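Local coordinates for protein fuculose-1-phosphate aldolase (Glaciozyma antarctica, PDB 4XXF) that is a zinc-containing member of the class II aldolase and adducin family, with an AraD-like fold, at residues A[73-85]-A[94-107]. Sequence-based numbering, arbitrary orientation. Where two conformers were deposited one is given.
Sequences DLILVNQEGTVIG and VNLAGFMIHSAIHK
A single hydroxyl, that of S103, ties the hairpin turn to the helix by bonding to Q79 twice. S103 OG donates to Q79 O at 2.7 Å, lying in the carbonyl plane on a lone pair, and accepts from Q79 NE2 at 3.0 Å. The second bond is bent, 144° at the hydrogen, and the hydroxyl is tilted from the amide plane of Q79. Although the first bond of the Q79 side chain leaves away from the helix, the chain bends at chi2 (91°) and brings the amide back over S103; OE1, meanwhile, is held by H55. M100 flanks the same carbonyl, its CE 3.6 Å from Q79 O.

One turn of helix earlier, F99 points its ring at the turn. In one of its two conformers, V77 places CG1 over one face of that ring, 3.8 Å from the centroid, in a CH-pi contact, while Q79 O lies at the ring edge. G81, closing the type I turn from N78, brings its CA to 3.9 Å from L96 CD1. N78 OD1 braces the turn from within, accepting from T82 N at 2.9 Å. Just before the helix, V94 packs against both strands, meeting I75 CD1 through CB at 3.9 Å and passing V83 CG2 with CG1.

The hairpin, with a classic beta bulge where I84 and G85 face L76, thus packs along helix 96-108 from L96 to K107. Within the class II aldolase and adducin domain, this joins the edge-strand hairpin of the mixed sheet to a helix lying on that sheet, the F99 side chain about 11 Å from a bound zinc ion. Strand 75-78 pairs antiparallel with 56-59, while the helix packs H102, I105 and H106 on strand 114-118 and I101 and I105 against helix 163-170.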
loop_
_atom_site.group_PDB
_atom_site.type_symbol
_atom_site.label_atom_id
_atom_site.label_comp_id
_atom_site.label_asym_id
_atom_site.label_seq_id
_atom_site.Cartn_x
_atom_site.Cartn_y
_atom_site.Cartn_z
ATOM N N ASP A 73 -24.028 0.560 17.140
ATOM C CA ASP A 73 -24.268 -0.554 16.228
ATOM C C ASP A 73 -24.098 -1.924 16.862
ATOM O O ASP A 73 -24.654 -2.911 16.370
ATOM C CB ASP A 73 -23.314 -0.469 15.038
ATOM C CG ASP A 73 -23.561 0.744 14.179
ATOM O OD1 ASP A 73 -24.696 0.899 13.679
ATOM O OD2 ASP A 73 -22.614 1.543 13.999
ATOM N N LEU A 74 -23.297 -2.008 17.925
ATOM C CA LEU A 74 -22.994 -3.306 18.522
ATOM C C LEU A 74 -24.244 -3.995 19.033
ATOM O O LEU A 74 -25.124 -3.355 19.621
ATOM C CB LEU A 74 -22.021 -3.168 19.684
ATOM C CG LEU A 74 -20.642 -2.611 19.370
ATOM C CD1 LEU A 74 -19.813 -2.697 20.643
ATOM C CD2 LEU A 74 -19.976 -3.378 18.210
ATOM N N ILE A 75 -24.295 -5.312 18.862
ATOM C CA ILE A 75 -25.425 -6.096 19.341
ATOM C C ILE A 75 -24.993 -7.047 20.441
ATOM O O ILE A 75 -23.824 -7.434 20.525
ATOM C CB ILE A 75 -26.091 -6.900 18.202
ATOM C CG1 ILE A 75 -25.052 -7.678 17.390
ATOM C CG2 ILE A 75 -26.909 -5.971 17.299
ATOM C CD1 ILE A 75 -25.650 -8.720 16.457
ATOM N N LEU A 76 -25.950 -7.416 21.279
ATOM C CA LEU A 76 -25.735 -8.348 22.369
ATOM C C LEU A 76 -26.348 -9.688 21.997
ATOM O O LEU A 76 -27.497 -9.746 21.567
ATOM C CB LEU A 76 -26.360 -7.811 23.652
ATOM C CG LEU A 76 -26.193 -8.638 24.924
ATOM C CD1 LEU A 76 -24.736 -8.705 25.356
ATOM C CD2 LEU A 76 -27.053 -8.041 26.034
ATOM N N VAL A 77 -25.571 -10.755 22.150
ATOM C CA VAL A 77 -25.946 -12.093 21.716
ATOM C C VAL A 77 -25.752 -13.074 22.877
ATOM O O VAL A 77 -24.755 -12.969 23.597
ATOM C CB VAL A 77 -25.096 -12.521 20.489
ATOM C CG1 VAL A 77 -25.457 -13.923 20.027
ATOM C CG2 VAL A 77 -25.274 -11.526 19.348
ATOM N N ASN A 78 -26.666 -14.023 23.067
ATOM C CA ASN A 78 -26.431 -14.999 24.123
ATOM C C ASN A 78 -25.601 -16.166 23.575
ATOM O O ASN A 78 -25.213 -16.171 22.402
ATOM C CB ASN A 78 -27.746 -15.470 24.783
ATOM C CG ASN A 78 -28.659 -16.242 23.845
ATOM O OD1 ASN A 78 -28.256 -16.675 22.774
ATOM N ND2 ASN A 78 -29.905 -16.420 24.266
ATOM N N GLN A 79 -25.279 -17.118 24.441
ATOM C CA GLN A 79 -24.350 -18.188 24.088
ATOM C C GLN A 79 -24.819 -18.973 22.868
ATOM O O GLN A 79 -24.001 -19.436 22.074
ATOM C CB GLN A 79 -24.158 -19.139 25.269
ATOM C CG GLN A 79 -22.929 -20.027 25.153
ATOM C CD GLN A 79 -21.687 -19.408 25.776
ATOM O OE1 GLN A 79 -21.726 -18.901 26.899
ATOM N NE2 GLN A 79 -20.574 -19.454 25.051
ATOM N N GLU A 80 -26.135 -19.110 22.715
ATOM C CA GLU A 80 -26.687 -19.922 21.636
ATOM C C GLU A 80 -27.005 -19.127 20.366
ATOM O O GLU A 80 -27.565 -19.668 19.415
ATOM C CB GLU A 80 -27.944 -20.666 22.114
ATOM C CG GLU A 80 -29.047 -19.801 22.724
ATOM C CD GLU A 80 -29.017 -19.774 24.249
ATOM O OE1 GLU A 80 -30.099 -19.917 24.872
ATOM O OE2 GLU A 80 -27.919 -19.598 24.825
ATOM N N GLY A 81 -26.650 -17.847 20.343
ATOM C CA GLY A 81 -26.754 -17.071 19.123
ATOM C C GLY A 81 -27.962 -16.161 18.979
ATOM O O GLY A 81 -28.086 -15.464 17.977
ATOM N N THR A 82 -28.850 -16.163 19.966
ATOM C CA THR A 82 -30.014 -15.278 19.930
ATOM C C THR A 82 -29.588 -13.824 20.158
ATOM O O THR A 82 -28.885 -13.525 21.117
ATOM C CB THR A 82 -31.063 -15.686 20.982
ATOM O OG1 THR A 82 -31.363 -17.075 20.828
ATOM C CG2 THR A 82 -32.343 -14.874 20.807
ATOM N N VAL A 83 -29.995 -12.929 19.262
ATOM C CA VAL A 83 -29.754 -11.505 19.445
ATOM C C VAL A 83 -30.726 -10.987 20.492
ATOM O O VAL A 83 -31.940 -11.050 20.302
ATOM C CB VAL A 83 -29.917 -10.720 18.125
ATOM C CG1 VAL A 83 -29.688 -9.237 18.352
ATOM C CG2 VAL A 83 -28.965 -11.252 17.068
ATOM N N ILE A 84 -30.203 -10.492 21.606
ATOM C CA ILE A 84 -31.061 -10.149 22.740
ATOM C C ILE A 84 -30.979 -8.682 23.150
ATOM O O ILE A 84 -31.663 -8.258 24.071
ATOM C CB ILE A 84 -30.738 -11.023 23.972
ATOM C CG1 ILE A 84 -29.265 -10.878 24.373
ATOM C CG2 ILE A 84 -31.093 -12.484 23.704
ATOM C CD1 ILE A 84 -28.955 -11.449 25.747
ATOM N N GLY A 85 -30.152 -7.899 22.472
ATOM C CA GLY A 85 -30.089 -6.485 22.783
ATOM C C GLY A 85 -29.210 -5.684 21.850
ATOM O O GLY A 85 -28.500 -6.245 21.019
ATOM N N VAL A 94 -26.805 -11.272 13.573
ATOM C CA VAL A 94 -25.462 -11.789 13.769
ATOM C C VAL A 94 -25.166 -12.824 12.687
ATOM O O VAL A 94 -26.060 -13.538 12.237
ATOM C CB VAL A 94 -25.289 -12.410 15.189
ATOM C CG1 VAL A 94 -26.103 -13.702 15.339
ATOM C CG2 VAL A 94 -23.820 -12.656 15.505
ATOM N N ASN A 95 -23.918 -12.871 12.235
ATOM C CA ASN A 95 -23.457 -13.976 11.408
ATOM C C ASN A 95 -23.338 -15.209 12.314
ATOM O O ASN A 95 -22.408 -15.303 13.112
ATOM C CB ASN A 95 -22.132 -13.596 10.739
ATOM C CG ASN A 95 -21.385 -14.782 10.137
ATOM O OD1 ASN A 95 -21.928 -15.872 9.963
ATOM N ND2 ASN A 95 -20.120 -14.555 9.806
ATOM N N LEU A 96 -24.285 -16.140 12.211
ATOM C CA LEU A 96 -24.406 -17.193 13.224
ATOM C C LEU A 96 -23.242 -18.175 13.210
ATOM O O LEU A 96 -22.651 -18.446 14.255
ATOM C CB LEU A 96 -25.726 -17.965 13.065
ATOM C CG LEU A 96 -26.004 -18.998 14.167
ATOM C CD1 LEU A 96 -26.139 -18.327 15.532
ATOM C CD2 LEU A 96 -27.242 -19.836 13.861
ATOM N N ALA A 97 -22.915 -18.710 12.039
ATOM C CA ALA A 97 -21.868 -19.722 11.940
ATOM C C ALA A 97 -20.563 -19.181 12.504
ATOM O O ALA A 97 -19.895 -19.838 13.306
ATOM C CB ALA A 97 -21.685 -20.166 10.496
ATOM N N GLY A 98 -20.229 -17.961 12.102
ATOM C CA GLY A 98 -19.050 -17.284 12.600
ATOM C C GLY A 98 -19.091 -17.039 14.091
ATOM O O GLY A 98 -18.105 -17.273 14.795
ATOM N N PHE A 99 -20.238 -16.593 14.586
ATOM C CA PHE A 99 -20.357 -16.326 16.004
ATOM C C PHE A 99 -20.200 -17.595 16.849
ATOM O O PHE A 99 -19.592 -17.548 17.919
ATOM C CB PHE A 99 -21.689 -15.656 16.352
ATOM C CG PHE A 99 -21.907 -15.538 17.834
ATOM C CD1 PHE A 99 -21.249 -14.558 18.562
ATOM C CD2 PHE A 99 -22.709 -16.448 18.512
ATOM C CE1 PHE A 99 -21.406 -14.466 19.936
ATOM C CE2 PHE A 99 -22.876 -16.361 19.884
ATOM C CZ PHE A 99 -22.223 -15.364 20.597
ATOM N N MET A 100 -20.741 -18.718 16.385
ATOM C CA MET A 100 -20.699 -19.942 17.177
ATOM C C MET A 100 -19.287 -20.523 17.275
ATOM O O MET A 100 -19.003 -21.269 18.204
ATOM C CB MET A 100 -21.678 -20.977 16.618
ATOM C CG MET A 100 -23.142 -20.558 16.767
ATOM S SD MET A 100 -23.630 -20.129 18.465
ATOM C CE MET A 100 -23.505 -21.720 19.280
ATOM N N ILE A 101 -18.395 -20.169 16.352
ATOM C CA ILE A 101 -16.976 -20.469 16.564
ATOM C C ILE A 101 -16.482 -19.753 17.823
ATOM O O ILE A 101 -15.825 -20.350 18.689
ATOM C CB ILE A 101 -16.115 -20.071 15.354
ATOM C CG1 ILE A 101 -16.447 -20.986 14.173
ATOM C CG2 ILE A 101 -14.638 -20.173 15.700
ATOM C CD1 ILE A 101 -15.761 -20.599 12.875
ATOM N N HIS A 102 -16.802 -18.470 17.936
ATOM C CA HIS A 102 -16.408 -17.711 19.115
ATOM C C HIS A 102 -17.085 -18.266 20.360
ATOM O O HIS A 102 -16.463 -18.414 21.405
ATOM C CB HIS A 102 -16.748 -16.230 18.959
ATOM C CG HIS A 102 -15.928 -15.521 17.927
ATOM N ND1 HIS A 102 -15.487 -14.223 18.091
ATOM C CD2 HIS A 102 -15.491 -15.915 16.709
ATOM C CE1 HIS A 102 -14.801 -13.856 17.024
ATOM N NE2 HIS A 102 -14.785 -14.863 16.172
ATOM N N SER A 103 -18.364 -18.590 20.242
ATOM C CA SER A 103 -19.112 -19.055 21.390
ATOM C C SER A 103 -18.482 -20.319 21.977
ATOM O O SER A 103 -18.353 -20.447 23.203
ATOM C CB SER A 103 -20.565 -19.311 21.006
ATOM O OG SER A 103 -21.305 -19.678 22.149
ATOM N N ALA A 104 -18.091 -21.252 21.108
ATOM C CA ALA A 104 -17.454 -22.491 21.553
ATOM C C ALA A 104 -16.157 -22.203 22.304
ATOM O O ALA A 104 -15.895 -22.805 23.340
ATOM C CB ALA A 104 -17.187 -23.421 20.375
ATOM N N ILE A 105 -15.347 -21.274 21.804
ATOM C CA ILE A 105 -14.116 -20.932 22.508
ATOM C C ILE A 105 -14.390 -20.242 23.859
ATOM O O ILE A 105 -13.781 -20.602 24.870
ATOM C CB ILE A 105 -13.212 -20.027 21.643
ATOM C CG1 ILE A 105 -12.767 -20.767 20.377
ATOM C CG2 ILE A 105 -12.008 -19.548 22.463
ATOM C CD1 ILE A 105 -12.188 -19.837 19.304
ATOM N N HIS A 106 -15.280 -19.243 23.870
ATOM C CA HIS A 106 -15.642 -18.551 25.117
ATOM C C HIS A 106 -16.152 -19.549 26.180
ATOM O O HIS A 106 -15.908 -19.381 27.379
ATOM C CB HIS A 106 -16.727 -17.477 24.879
ATOM C CG HIS A 106 -16.251 -16.219 24.207
ATOM N ND1 HIS A 106 -15.380 -15.325 24.795
ATOM C CD2 HIS A 106 -16.617 -15.661 23.028
ATOM C CE1 HIS A 106 -15.190 -14.299 23.982
ATOM N NE2 HIS A 106 -15.931 -14.478 22.899
ATOM N N LYS A 107 -16.870 -20.582 25.744
ATOM C CA LYS A 107 -17.423 -21.571 26.662
ATOM C C LYS A 107 -16.321 -22.444 27.242
ATOM O O LYS A 107 -16.323 -22.752 28.433
ATOM C CB LYS A 107 -18.457 -22.436 25.948
ATOM C CG LYS A 107 -19.218 -23.374 26.869
ATOM C CD LYS A 107 -19.855 -24.524 26.095
ATOM C CE LYS A 107 -20.737 -24.019 24.967
ATOM N NZ LYS A 107 -20.527 -24.788 23.702
#